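Local structure of DUF1285 domain-containing protein (Shewanella baltica, 2RA9) at residues L80-E85 against N94-I99; V74-L79 against W127-R132; I53-D58 against L122-W127. The protein is of unknown function but belongs to the DUF1285 family, whose fold of repeated structural motifs has suggested a possible part in signal transduction. All blocks are in the same frame, centred on the assembly; numbering follows the deposited sequence.

Contact 1: L80-E85 against N94-I99; sequences LIVDFE and NVSTSI. With EDO (1,2-ethanediol), chain D.
Backbone hydrogen bonding carries most of this antiparallel hairpin, whose ladder is interrupted by a classic beta bulge. E85 and N94 form a hydrogen-bonded pair, N94 N reaching E85 O over 2.8 Å almost along the C=O axis. Two residues along, S96 N reaches D83 O at 3.0 Å, from above the carbonyl plane. At the bulge S96 O takes two amides, V82 N at 2.9 Å in its carbonyl plane and D83 N in a weak, longer bond. Beyond it S98 N closes on L80 O, and a water accepts from L80 N while donating to S98 OG.

The apolar side-chain pairs centre on V95, whose CG1 meets F84 CB at 3.8 Å and whose CG2 meets I81 CD1 at 3.9 Å, I81 and V95 crossing obliquely. On the other face D83 CB rests against S96 OG.

With D83 CG anti to the backbone N (chi1 -155°), OD1 accepts F84 N from above the carboxylate plane and draws a weak bond from an ethanediol whose C2 lies over the rim of the F84 ring. S96 O, bonded twice, accommodates the extra residue while pairing resumes, one residue shifted, at I81 and T97.

Contact 2: V74-L79 against W127-R132; sequences VEDAPL and WGKLGR. With EDO (1,2-ethanediol), chain F; EDO (1,2-ethanediol), chain I.
A single salt bridge supplies the charged part of this contact. K129 leaves the strand with CG anti to the backbone N, bends at chi3 (70°) and crosses the D76 side chain at about a right angle, so that NZ meets D76 OD2 at 2.8 Å from above the carboxylate plane. Both partners have further bonds: D76 OD1 to the hydroxyl of Y119, K129 NZ to the carbonyl of A31. The ammonium group is therefore held by two acceptors, and the acidic partner would probably favour its charged form.

The backbone adds one bond, K129 N to L79 O at 2.9 Å in the carbonyl plane, with G128 CA also touching that oxygen at 3.3 Å. It marks the parallel pairing of L79 with G128.

Apolar groups close over W127 O, a buried carbonyl with no hydrogen-bonding partner in the model. P78 CD approaches it to 3.2 Å and A77 CB to 3.6 Å, while A77 CB also abuts K129 CB.

In the fold, 74-79 links strand 69-74 of one six-stranded sheet to strand 79-86 of the other. There strand 127-130 lies between 79-86, its parallel neighbour, and 118-121, its antiparallel one.

Contact 3: I53-D58 against L122-W127; sequences ILHCID and LERGLW
R124 sets CG anti to its carbonyl carbon (chi1 -61°) and then bends at chi3 (-57°), which folds the side chain back along L54 and H55. H55, its own CG likewise anti to the carbonyl carbon, offers a ring face to that chain. R124 itself sits in a type I' beta turn, E123 to L126, at the tip of the hairpin joining strands 118-121 and 127-130; the turn docks on strand 54-57, an outermost strand of the other sheet.

R124 binds that strand through backbone and side chain alike. Its carbonyl O accepts C56 N at 2.9 Å, nearly along the C=O axis, while NE donates to L54 O at 2.7 Å within both the carbonyl and guanidinium planes. CD sits over the H55 ring, 3.8 Å from the centroid, in a CH-pi contact, the ring and guanidinium planes standing 75° apart. NH1 forms a salt bridge with E123 OE2, its hydrogen bond weak, and E123 OE1 is bonded to H103. An alanine here, lacking NE, CD and the guanidinium, would lose the bond to L54 O, the CH-pi contact and the salt bridge, and would probably loosen the turn's hold on the strand.

L126 CD2 also packs against L54 CG at 4.0 Å, the leucines crossing obliquely. G125 has positive phi, and a CB on it would clash with C56 O; its own carbonyl O lies 3.3 Å from C56 CB.

Overall arrangement
The three contacts illustrate how two sheets with the same strand order can be coupled by a connecting segment and a docked turn. Contact 2 follows the chain passing between sheets, and contact 1 continues it within the second: their centres are 11 Å apart, and I81 N and K129 O, 2.8 Å apart, probably hydrogen-bond. Contact 3, centred 12 Å from contact 2, shares W127 with it, sets the 122-127 turn of one sheet against strand 54-57 of the other, and meets contact 2 where P78 CB lies 3.9 Å from L54 CD2. Contacts 1 and 3, 16 Å apart between centres, touch where V95 CG2 packs against L122 CD2. The sodium site, at N140 and F142, lies outside all three, about 10 Å from the F84 side chain.

Contact 1: L80-E85 against N94-I99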
ATOM      1  N   LEU A  80       0.649  -4.049  -1.291  1.00 11.09           N
ATOM      2  CA  LEU A  80      -0.015  -5.215  -0.733  1.00 11.22           C
ATOM      3  C   LEU A  80       0.545  -5.444   0.687  1.00 11.48           C
ATOM      4  O   LEU A  80       1.738  -5.748   0.872  1.00 12.89           O
ATOM      5  CB  LEU A  80       0.292  -6.446  -1.593  1.00 12.64           C
ATOM      6  CG  LEU A  80      -0.509  -7.702  -1.187  1.00 13.97           C
ATOM      7  CD1 LEU A  80      -1.920  -7.612  -1.705  1.00 14.19           C
ATOM      8  CD2 LEU A  80       0.195  -8.967  -1.659  1.00 17.20           C
ATOM      9  N   ILE A  81      -0.331  -5.332   1.666  1.00 10.56           N
ATOM     10  CA  ILE A  81       0.008  -5.543   3.059  1.00 11.55           C
ATOM     11  C   ILE A  81       0.088  -7.041   3.360  1.00 11.71           C
ATOM     12  O   ILE A  81      -0.852  -7.787   3.132  1.00 14.00           O
ATOM     13  CB  ILE A  81      -0.992  -4.864   3.979  1.00 11.05           C
ATOM     14  CG1 ILE A  81      -0.846  -3.333   3.870  1.00 13.88           C
ATOM     15  CG2 ILE A  81      -0.791  -5.353   5.448  1.00 13.88           C
ATOM     16  CD1 ILE A  81      -1.967  -2.489   4.504  1.00 15.30           C
ATOM     17  N   VAL A  82       1.212  -7.493   3.895  1.00 13.83           N
ATOM     18  CA  VAL A  82       1.426  -8.926   4.144  1.00 14.62           C
ATOM     19  C   VAL A  82       1.612  -9.228   5.642  1.00 14.51           C
ATOM     20  O   VAL A  82       1.543 -10.393   6.043  1.00 17.45           O
ATOM     21  CB  VAL A  82       2.570  -9.479   3.310  1.00 16.75           C
ATOM     22  CG1 VAL A  82       2.261  -9.314   1.840  1.00 17.57           C
ATOM     23  CG2 VAL A  82       3.978  -8.870   3.655  1.00 16.81           C
ATOM     24  N   ASP A  83       1.823  -8.206   6.470  1.00 14.68           N
ATOM     25  CA  ASP A  83       1.999  -8.393   7.920  1.00 15.14           C
ATOM     26  C   ASP A  83       1.603  -7.134   8.642  1.00 13.08           C
ATOM     27  O   ASP A  83       1.567  -6.038   8.056  1.00 14.86           O
ATOM     28  CB  ASP A  83       3.465  -8.766   8.215  1.00 18.22           C
ATOM     29  CG  ASP A  83       3.656  -9.543   9.503  1.00 26.57           C
ATOM     30  OD1 ASP A  83       2.677  -9.857  10.197  1.00 25.55           O
ATOM     31  OD2 ASP A  83       4.833  -9.827   9.815  1.00 35.26           O
ATOM     32  N   PHE A  84       1.304  -7.274   9.925  1.00 14.23           N
ATOM     33  CA  PHE A  84       0.899  -6.167  10.749  1.00 13.91           C
ATOM     34  C   PHE A  84       1.104  -6.540  12.221  1.00 14.37           C
ATOM     35  O   PHE A  84       1.146  -7.735  12.565  1.00 16.12           O
ATOM     36  CB  PHE A  84      -0.560  -5.747  10.468  1.00 14.45           C
ATOM     37  CG  PHE A  84      -1.562  -6.818  10.824  1.00 15.40           C
ATOM     38  CD1 PHE A  84      -1.981  -6.964  12.125  1.00 15.27           C
ATOM     39  CD2 PHE A  84      -2.058  -7.695   9.869  1.00 17.78           C
ATOM     40  CE1 PHE A  84      -2.857  -7.982  12.495  1.00 16.18           C
ATOM     41  CE2 PHE A  84      -2.947  -8.711  10.258  1.00 16.96           C
ATOM     42  CZ  PHE A  84      -3.311  -8.817  11.604  1.00 17.84           C
ATOM     43  N   GLU A  85       1.212  -5.526  13.059  1.00 14.84           N
ATOM     44  CA  GLU A  85       1.265  -5.696  14.509  1.00 16.23           C
ATOM     45  C   GLU A  85       0.865  -4.393  15.175  1.00 20.48           C
ATOM     46  O   GLU A  85       1.065  -3.311  14.621  1.00 23.33           O
ATOM     47  CB  GLU A  85       2.708  -6.082  14.929  1.00 19.74           C
ATOM     48  CG  GLU A  85       2.940  -6.267  16.413  1.00 27.30           C
ATOM     49  CD  GLU A  85       4.385  -6.581  16.736  1.00 35.90           C
ATOM     50  OE1 GLU A  85       5.290  -6.100  16.014  1.00 37.39           O
ATOM     51  OE2 GLU A  85       4.610  -7.293  17.739  1.00 42.63           O
ATOM     52  N   ASN A  94       1.273  -1.062  12.963  1.00 16.08           N
ATOM     53  CA  ASN A  94       2.386  -1.029  12.023  1.00 14.85           C
ATOM     54  C   ASN A  94       2.080  -2.094  10.988  1.00 15.89           C
ATOM     55  O   ASN A  94       1.690  -3.213  11.354  1.00 16.16           O
ATOM     56  CB  ASN A  94       3.706  -1.381  12.703  1.00 17.90           C
ATOM     57  CG  ASN A  94       4.128  -0.343  13.725  1.00 19.41           C
ATOM     58  OD1 ASN A  94       4.004   0.857  13.502  1.00 23.20           O
ATOM     59  ND2 ASN A  94       4.618  -0.813  14.876  1.00 24.14           N
ATOM     60  N   VAL A  95       2.236  -1.771   9.696  1.00 14.80           N
ATOM     61  CA  VAL A  95       2.074  -2.774   8.628  1.00 12.67           C
ATOM     62  C   VAL A  95       3.284  -2.816   7.760  1.00 13.63           C
ATOM     63  O   VAL A  95       3.995  -1.802   7.623  1.00 15.19           O
ATOM     64  CB  VAL A  95       0.804  -2.576   7.773  1.00 14.35           C
ATOM     65  CG1 VAL A  95      -0.440  -2.380   8.696  1.00 16.45           C
ATOM     66  CG2 VAL A  95       0.948  -1.359   6.782  1.00 17.05           C
ATOM     67  N   SER A  96       3.511  -3.972   7.161  1.00 13.55           N
ATOM     68  CA  SER A  96       4.561  -4.104   6.174  1.00 14.37           C
ATOM     69  C   SER A  96       4.007  -4.739   4.911  1.00 13.10           C
ATOM     70  O   SER A  96       2.952  -5.382   4.925  1.00 13.76           O
ATOM     71  CB  SER A  96       5.754  -4.864   6.738  1.00 18.12           C
ATOM     72  OG  SER A  96       5.433  -6.200   6.969  1.00 23.27           O
ATOM     73  N   THR A  97       4.710  -4.532   3.811  1.00 12.19           N
ATOM     74  CA  THR A  97       4.165  -4.833   2.504  1.00 11.32           C
ATOM     75  C   THR A  97       5.018  -5.877   1.761  1.00 12.53           C
ATOM     76  O   THR A  97       6.156  -6.200   2.145  1.00 13.44           O
ATOM     77  CB  THR A  97       4.068  -3.573   1.642  1.00 12.46           C
ATOM     78  OG1 THR A  97       5.381  -3.141   1.314  1.00 13.13           O
ATOM     79  CG2 THR A  97       3.316  -2.474   2.362  1.00 12.53           C
ATOM     80  N   SER A  98       4.524  -6.347   0.628  1.00 12.06           N
ATOM     81  CA  SER A  98       5.214  -7.387  -0.134  1.00 11.69           C
ATOM     82  C   SER A  98       6.532  -6.938  -0.735  1.00 12.01           C
ATOM     83  O   SER A  98       7.368  -7.768  -1.051  1.00 15.06           O
ATOM     84  CB  SER A  98       4.332  -7.890  -1.253  1.00 13.38           C
ATOM     85  OG  SER A  98       4.072  -6.876  -2.218  1.00 14.21           O
ATOM     86  N   ILE A  99       6.709  -5.630  -0.917  1.00 12.78           N
ATOM     87  CA  ILE A  99       7.982  -5.056  -1.396  1.00 13.05           C
ATOM     88  C   ILE A  99       8.906  -4.578  -0.243  1.00 14.00           C
ATOM     89  O   ILE A  99       9.979  -4.035  -0.466  1.00 14.25           O
ATOM     90  CB  ILE A  99       7.757  -3.949  -2.415  1.00 13.01           C
ATOM     91  CG1 ILE A  99       7.020  -2.763  -1.821  1.00 12.48           C
ATOM     92  CG2 ILE A  99       7.083  -4.539  -3.665  1.00 13.93           C
ATOM     93  CD1 ILE A  99       7.067  -1.476  -2.663  1.00 12.65           C
TER
HETATM   94  C1  EDO D 160      -0.125 -11.143   9.616  1.00 32.26           C
HETATM   95  O1  EDO D 160      -0.878 -12.290   9.228  1.00 26.15           O
HETATM   96  C2  EDO D 160      -0.119 -11.004  11.125  1.00 35.73           C
HETATM   97  O2  EDO D 160       0.840 -11.901  11.685  1.00 39.79           O
HETATM   98  O   HOH W   1       3.520  -4.158  -1.881  1.00 12.27           O

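Contact 2: V74-L79 against W127-R132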
ATOM      1  N   VAL A  74      -1.582   1.812 -11.728  1.00 10.42           N
ATOM      2  CA  VAL A  74      -1.826   0.946 -10.582  1.00 10.38           C
ATOM      3  C   VAL A  74      -3.127   0.177 -10.859  1.00 10.25           C
ATOM      4  O   VAL A  74      -4.177   0.771 -11.080  1.00 11.85           O
ATOM      5  CB  VAL A  74      -1.919   1.795  -9.273  1.00 10.06           C
ATOM      6  CG1 VAL A  74      -2.289   0.918  -8.092  1.00 13.18           C
ATOM      7  CG2 VAL A  74      -0.627   2.519  -8.998  1.00 11.39           C
ATOM      8  N   GLU A  75      -3.053  -1.146 -10.893  1.00 10.95           N
ATOM      9  CA  GLU A  75      -4.205  -1.968 -11.220  1.00 12.04           C
ATOM     10  C   GLU A  75      -5.268  -1.940 -10.138  1.00 12.97           C
ATOM     11  O   GLU A  75      -6.460  -1.873 -10.450  1.00 14.77           O
ATOM     12  CB  GLU A  75      -3.777  -3.428 -11.470  1.00 12.82           C
ATOM     13  CG  GLU A  75      -4.965  -4.358 -11.833  1.00 19.52           C
ATOM     14  CD  GLU A  75      -4.582  -5.788 -12.199  1.00 27.27           C
ATOM     15  OE1 GLU A  75      -3.378  -6.164 -12.280  1.00 22.58           O
ATOM     16  OE2 GLU A  75      -5.539  -6.567 -12.420  1.00 37.23           O
ATOM     17  N   ASP A  76      -4.838  -2.013  -8.878  1.00 12.12           N
ATOM     18  CA  ASP A  76      -5.730  -2.148  -7.732  1.00 13.38           C
ATOM     19  C   ASP A  76      -5.236  -1.178  -6.656  1.00 11.89           C
ATOM     20  O   ASP A  76      -5.530   0.005  -6.754  1.00 14.52           O
ATOM     21  CB  ASP A  76      -5.776  -3.612  -7.276  1.00 11.81           C
ATOM     22  CG  ASP A  76      -6.841  -3.882  -6.258  1.00 13.73           C
ATOM     23  OD1 ASP A  76      -7.503  -2.932  -5.757  1.00 15.93           O
ATOM     24  OD2 ASP A  76      -7.018  -5.087  -5.962  1.00 17.24           O
ATOM     25  N   ALA A  77      -4.436  -1.643  -5.692  1.00 11.78           N
ATOM     26  CA  ALA A  77      -3.795  -0.780  -4.712  1.00 10.22           C
ATOM     27  C   ALA A  77      -2.278  -0.756  -4.967  1.00 10.67           C
ATOM     28  O   ALA A  77      -1.689  -1.717  -5.500  1.00 11.53           O
ATOM     29  CB  ALA A  77      -4.028  -1.297  -3.325  1.00 13.48           C
ATOM     30  N   PRO A  78      -1.630   0.336  -4.610  1.00 10.30           N
ATOM     31  CA  PRO A  78      -0.194   0.436  -4.911  1.00 11.11           C
ATOM     32  C   PRO A  78       0.680  -0.507  -4.076  1.00 12.21           C
ATOM     33  O   PRO A  78       1.811  -0.812  -4.464  1.00 11.52           O
ATOM     34  CB  PRO A  78       0.127   1.905  -4.550  1.00 11.44           C
ATOM     35  CG  PRO A  78      -0.941   2.318  -3.615  1.00 10.70           C
ATOM     36  CD  PRO A  78      -2.157   1.606  -4.088  1.00 10.64           C
ATOM     37  N   LEU A  79       0.150  -0.942  -2.926  1.00 11.66           N
ATOM     38  CA  LEU A  79       0.901  -1.727  -1.974  1.00 10.92           C
ATOM     39  C   LEU A  79       0.029  -2.882  -1.489  1.00 10.80           C
ATOM     40  O   LEU A  79      -1.171  -2.724  -1.321  1.00 11.31           O
ATOM     41  CB  LEU A  79       1.308  -0.857  -0.799  1.00 11.53           C
ATOM     42  CG  LEU A  79       2.370   0.207  -1.119  1.00 12.49           C
ATOM     43  CD1 LEU A  79       2.445   1.245  -0.086  1.00 15.74           C
ATOM     44  CD2 LEU A  79       3.741  -0.438  -1.381  1.00 13.65           C
ATOM     45  N   TRP A 127      -3.018   3.588  -0.437  1.00 11.83           N
ATOM     46  CA  TRP A 127      -3.791   2.563   0.279  1.00 11.85           C
ATOM     47  C   TRP A 127      -3.072   1.243   0.102  1.00 10.84           C
ATOM     48  O   TRP A 127      -2.505   0.965  -0.977  1.00 12.11           O
ATOM     49  CB  TRP A 127      -5.206   2.461  -0.323  1.00 13.50           C
ATOM     50  CG  TRP A 127      -6.072   3.622   0.024  1.00 16.33           C
ATOM     51  CD1 TRP A 127      -6.065   4.858  -0.574  1.00 20.76           C
ATOM     52  CD2 TRP A 127      -7.051   3.698   1.064  1.00 16.44           C
ATOM     53  NE1 TRP A 127      -6.993   5.678   0.006  1.00 23.78           N
ATOM     54  CE2 TRP A 127      -7.613   4.989   1.014  1.00 20.86           C
ATOM     55  CE3 TRP A 127      -7.515   2.804   2.033  1.00 16.97           C
ATOM     56  CZ2 TRP A 127      -8.609   5.395   1.891  1.00 21.61           C
ATOM     57  CZ3 TRP A 127      -8.497   3.202   2.872  1.00 18.71           C
ATOM     58  CH2 TRP A 127      -9.033   4.483   2.811  1.00 21.32           C
ATOM     59  N   GLY A 128      -3.067   0.433   1.157  1.00 11.29           N
ATOM     60  CA  GLY A 128      -2.540  -0.905   1.109  1.00 10.81           C
ATOM     61  C   GLY A 128      -3.673  -1.917   1.121  1.00 10.86           C
ATOM     62  O   GLY A 128      -4.547  -1.844   1.981  1.00 13.38           O
ATOM     63  N   LYS A 129      -3.671  -2.859   0.178  1.00 11.91           N
ATOM     64  CA  LYS A 129      -4.638  -3.940   0.135  1.00 11.45           C
ATOM     65  C   LYS A 129      -4.173  -5.037   1.095  1.00 11.88           C
ATOM     66  O   LYS A 129      -3.049  -5.465   1.010  1.00 12.48           O
ATOM     67  CB  LYS A 129      -4.732  -4.536  -1.276  1.00 12.60           C
ATOM     68  CG  LYS A 129      -5.722  -5.671  -1.353  1.00 14.14           C
ATOM     69  CD  LYS A 129      -6.117  -6.057  -2.762  1.00 14.94           C
ATOM     70  CE  LYS A 129      -5.024  -6.707  -3.499  1.00 16.90           C
ATOM     71  NZ  LYS A 129      -5.420  -7.092  -4.893  1.00 20.17           N
ATOM     72  N   LEU A 130      -5.060  -5.557   1.933  1.00 11.91           N
ATOM     73  CA  LEU A 130      -4.684  -6.698   2.770  1.00 11.48           C
ATOM     74  C   LEU A 130      -4.524  -7.958   1.944  1.00 12.30           C
ATOM     75  O   LEU A 130      -5.446  -8.355   1.210  1.00 13.97           O
ATOM     76  CB  LEU A 130      -5.767  -6.962   3.831  1.00 14.13           C
ATOM     77  CG  LEU A 130      -5.913  -5.959   4.967  1.00 15.46           C
ATOM     78  CD1 LEU A 130      -6.902  -6.452   5.969  1.00 18.29           C
ATOM     79  CD2 LEU A 130      -4.550  -5.760   5.635  1.00 19.80           C
ATOM     80  N   GLY A 131      -3.361  -8.563   2.040  1.00 12.21           N
ATOM     81  CA  GLY A 131      -3.111  -9.810   1.367  1.00 12.97           C
ATOM     82  C   GLY A 131      -3.967 -10.944   1.917  1.00 12.38           C
ATOM     83  O   GLY A 131      -4.380 -10.919   3.084  1.00 14.25           O
ATOM     84  N   ARG A 132      -4.196 -11.970   1.101  1.00 14.87           N
ATOM     85  CA  ARG A 132      -5.043 -13.064   1.497  1.00 16.84           C
ATOM     86  C   ARG A 132      -4.523 -13.769   2.727  1.00 16.44           C
ATOM     87  O   ARG A 132      -5.322 -14.150   3.586  1.00 18.31           O
ATOM     88  CB  ARG A 132      -5.189 -14.103   0.364  1.00 20.87           C
ATOM     89  CG  ARG A 132      -6.131 -13.730  -0.810  1.00 28.50           C
ATOM     90  CD  ARG A 132      -7.110 -12.642  -0.520  1.00 33.62           C
ATOM     91  NE  ARG A 132      -8.224 -12.634  -1.475  1.00 35.57           N
ATOM     92  CZ  ARG A 132      -9.304 -13.413  -1.394  1.00 38.49           C
ATOM     93  NH1 ARG A 132      -9.457 -14.284  -0.401  1.00 38.16           N
ATOM     94  NH2 ARG A 132     -10.254 -13.310  -2.313  1.00 41.53           N
TER
HETATM   95  C1  EDO F 162      -8.404 -10.370   1.345  1.00 25.38           C
HETATM   96  O1  EDO F 162      -9.292 -10.579   0.238  1.00 29.40           O
HETATM   97  C2  EDO F 162      -8.601  -8.982   1.945  1.00 20.65           C
HETATM   98  O2  EDO F 162      -8.194  -7.940   1.028  1.00 16.30           O
HETATM   99  C1  EDO I 165      -7.658 -16.055   3.297  1.00 40.16           C
HETATM  100  O1  EDO I 165      -7.893 -17.453   3.412  1.00 45.23           O
HETATM  101  C2  EDO I 165      -8.952 -15.323   3.019  1.00 36.40           C
HETATM  102  O2  EDO I 165      -8.651 -14.090   2.369  1.00 36.63           O

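Contact 3: I53-D58 against L122-W127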
ATOM      1  N   ILE A  53       9.022   7.522  -3.029  1.00 11.11           N
ATOM      2  CA  ILE A  53       8.626   8.782  -3.699  1.00 12.02           C
ATOM      3  C   ILE A  53       7.290   8.675  -4.464  1.00 11.84           C
ATOM      4  O   ILE A  53       6.961   9.506  -5.302  1.00 11.51           O
ATOM      5  CB  ILE A  53       9.742   9.261  -4.668  1.00 12.01           C
ATOM      6  CG1 ILE A  53       9.989   8.266  -5.808  1.00 12.90           C
ATOM      7  CG2 ILE A  53      11.013   9.582  -3.895  1.00 14.23           C
ATOM      8  CD1 ILE A  53      10.830   8.848  -6.936  1.00 12.52           C
ATOM      9  N   LEU A  54       6.523   7.651  -4.145  1.00 11.91           N
ATOM     10  CA  LEU A  54       5.212   7.399  -4.723  1.00 10.81           C
ATOM     11  C   LEU A  54       4.112   8.097  -3.958  1.00 10.85           C
ATOM     12  O   LEU A  54       4.035   8.004  -2.719  1.00 11.74           O
ATOM     13  CB  LEU A  54       4.931   5.898  -4.727  1.00  9.76           C
ATOM     14  CG  LEU A  54       3.654   5.386  -5.360  1.00 10.19           C
ATOM     15  CD1 LEU A  54       3.607   5.541  -6.863  1.00 11.98           C
ATOM     16  CD2 LEU A  54       3.411   3.897  -4.982  1.00 12.53           C
ATOM     17  N   HIS A  55       3.262   8.797  -4.706  1.00 11.70           N
ATOM     18  CA  HIS A  55       2.093   9.512  -4.183  1.00 11.59           C
ATOM     19  C   HIS A  55       0.869   9.215  -5.019  1.00 11.96           C
ATOM     20  O   HIS A  55       0.992   8.971  -6.223  1.00 12.98           O
ATOM     21  CB  HIS A  55       2.300  11.027  -4.272  1.00 11.20           C
ATOM     22  CG  HIS A  55       3.519  11.528  -3.569  1.00 12.25           C
ATOM     23  ND1 HIS A  55       3.460  12.297  -2.423  1.00 14.54           N
ATOM     24  CD2 HIS A  55       4.836  11.367  -3.840  1.00 12.74           C
ATOM     25  CE1 HIS A  55       4.692  12.617  -2.044  1.00 15.32           C
ATOM     26  NE2 HIS A  55       5.542  12.053  -2.878  1.00 14.88           N
ATOM     27  N   CYS A  56      -0.312   9.313  -4.395  1.00 12.01           N
ATOM     28  CA  CYS A  56      -1.589   9.312  -5.080  1.00 11.71           C
ATOM     29  C   CYS A  56      -2.225  10.690  -4.854  1.00 12.83           C
ATOM     30  O   CYS A  56      -2.464  11.095  -3.707  1.00 14.23           O
ATOM     31  CB  CYS A  56      -2.510   8.256  -4.505  1.00 13.30           C
ATOM     32  SG  CYS A  56      -4.055   8.029  -5.372  1.00 16.21           S
ATOM     33  N   ILE A  57      -2.402  11.418  -5.952  1.00 12.32           N
ATOM     34  CA  ILE A  57      -2.919  12.792  -5.968  1.00 12.13           C
ATOM     35  C   ILE A  57      -4.112  12.790  -6.894  1.00 12.74           C
ATOM     36  O   ILE A  57      -3.978  12.455  -8.075  1.00 12.62           O
ATOM     37  CB  ILE A  57      -1.850  13.746  -6.468  1.00 14.81           C
ATOM     38  CG1 ILE A  57      -0.667  13.701  -5.485  1.00 20.15           C
ATOM     39  CG2 ILE A  57      -2.341  15.222  -6.511  1.00 14.74           C
ATOM     40  CD1 ILE A  57       0.625  14.085  -6.060  1.00 24.53           C
ATOM     41  N   ASP A  58      -5.287  13.122  -6.354  1.00 14.42           N
ATOM     42  CA  ASP A  58      -6.527  13.100  -7.137  1.00 14.30           C
ATOM     43  C   ASP A  58      -6.676  11.788  -7.904  1.00 13.38           C
ATOM     44  O   ASP A  58      -7.005  11.753  -9.100  1.00 15.17           O
ATOM     45  CB  ASP A  58      -6.647  14.296  -8.080  1.00 13.51           C
ATOM     46  CG  ASP A  58      -6.531  15.626  -7.374  1.00 12.89           C
ATOM     47  OD1 ASP A  58      -7.120  15.756  -6.284  1.00 17.14           O
ATOM     48  OD2 ASP A  58      -5.871  16.550  -7.949  1.00 17.41           O
ATOM     49  N   LEU A 122      -2.572   4.550   4.126  1.00 13.86           N
ATOM     50  CA  LEU A 122      -1.191   4.794   4.477  1.00 14.63           C
ATOM     51  C   LEU A 122      -0.876   6.237   4.118  1.00 15.44           C
ATOM     52  O   LEU A 122      -1.775   7.031   3.849  1.00 19.29           O
ATOM     53  CB  LEU A 122      -0.280   3.817   3.707  1.00 12.31           C
ATOM     54  CG  LEU A 122      -0.737   2.355   3.682  1.00 12.86           C
ATOM     55  CD1 LEU A 122       0.108   1.531   2.773  1.00 13.81           C
ATOM     56  CD2 LEU A 122      -0.818   1.746   5.085  1.00 15.72           C
ATOM     57  N   GLU A 123       0.404   6.565   4.030  1.00 15.63           N
ATOM     58  CA  GLU A 123       0.813   7.941   3.769  1.00 15.94           C
ATOM     59  C   GLU A 123       0.764   8.262   2.296  1.00 15.51           C
ATOM     60  O   GLU A 123       0.612   7.391   1.464  1.00 13.98           O
ATOM     61  CB  GLU A 123       2.226   8.172   4.315  1.00 18.29           C
ATOM     62  CG  GLU A 123       3.327   7.427   3.609  1.00 23.85           C
ATOM     63  CD  GLU A 123       3.681   6.062   4.190  1.00 29.55           C
ATOM     64  OE1 GLU A 123       2.849   5.454   4.917  1.00 25.96           O
ATOM     65  OE2 GLU A 123       4.822   5.604   3.905  1.00 30.71           O
ATOM     66  N   ARG A 124       0.907   9.548   1.986  1.00 14.53           N
ATOM     67  CA  ARG A 124       1.031  10.019   0.600  1.00 13.81           C
ATOM     68  C   ARG A 124      -0.166   9.664  -0.305  1.00 12.89           C
ATOM     69  O   ARG A 124      -0.024   9.545  -1.515  1.00 13.06           O
ATOM     70  CB  ARG A 124       2.357   9.525  -0.021  1.00 15.50           C
ATOM     71  CG  ARG A 124       3.647  10.017   0.695  1.00 17.23           C
ATOM     72  CD  ARG A 124       4.945   9.599  -0.007  1.00 15.54           C
ATOM     73  NE  ARG A 124       5.140   8.149  -0.211  1.00 21.27           N
ATOM     74  CZ  ARG A 124       5.523   7.261   0.716  1.00 22.47           C
ATOM     75  NH1 ARG A 124       5.850   7.615   1.952  1.00 23.65           N
ATOM     76  NH2 ARG A 124       5.650   5.987   0.373  1.00 22.08           N
ATOM     77  N   GLY A 125      -1.352   9.487   0.272  1.00 13.04           N
ATOM     78  CA  GLY A 125      -2.552   9.123  -0.476  1.00 12.76           C
ATOM     79  C   GLY A 125      -2.609   7.655  -0.850  1.00 11.68           C
ATOM     80  O   GLY A 125      -3.517   7.209  -1.567  1.00 13.53           O
ATOM     81  N   LEU A 126      -1.632   6.887  -0.381  1.00 12.25           N
ATOM     82  CA  LEU A 126      -1.536   5.477  -0.725  1.00 12.17           C
ATOM     83  C   LEU A 126      -2.410   4.602   0.169  1.00 12.49           C
ATOM     84  O   LEU A 126      -2.488   4.831   1.378  1.00 15.62           O
ATOM     85  CB  LEU A 126      -0.109   4.990  -0.630  1.00 11.11           C
ATOM     86  CG  LEU A 126       0.947   5.790  -1.430  1.00 10.51           C
ATOM     87  CD1 LEU A 126       2.382   5.254  -1.181  1.00 13.73           C
ATOM     88  CD2 LEU A 126       0.606   5.885  -2.892  1.00 12.69           C
ATOM     89  N   TRP A 127      -3.018   3.588  -0.437  1.00 11.83           N
ATOM     90  CA  TRP A 127      -3.791   2.563   0.279  1.00 11.85           C
ATOM     91  C   TRP A 127      -3.072   1.243   0.102  1.00 10.84           C
ATOM     92  O   TRP A 127      -2.505   0.965  -0.977  1.00 12.11           O
ATOM     93  CB  TRP A 127      -5.206   2.461  -0.323  1.00 13.50           C
ATOM     94  CG  TRP A 127      -6.072   3.622   0.024  1.00 16.33           C
ATOM     95  CD1 TRP A 127      -6.065   4.858  -0.574  1.00 20.76           C
ATOM     96  CD2 TRP A 127      -7.051   3.698   1.064  1.00 16.44           C
ATOM     97  NE1 TRP A 127      -6.993   5.678   0.006  1.00 23.78           N
ATOM     98  CE2 TRP A 127      -7.613   4.989   1.014  1.00 20.86           C
ATOM     99  CE3 TRP A 127      -7.515   2.804   2.033  1.00 16.97           C
ATOM    100  CZ2 TRP A 127      -8.609   5.395   1.891  1.00 21.61           C
ATOM    101  CZ3 TRP A 127      -8.497   3.202   2.872  1.00 18.71           C
ATOM    102  CH2 TRP A 127      -9.033   4.483   2.811  1.00 21.32           C
TER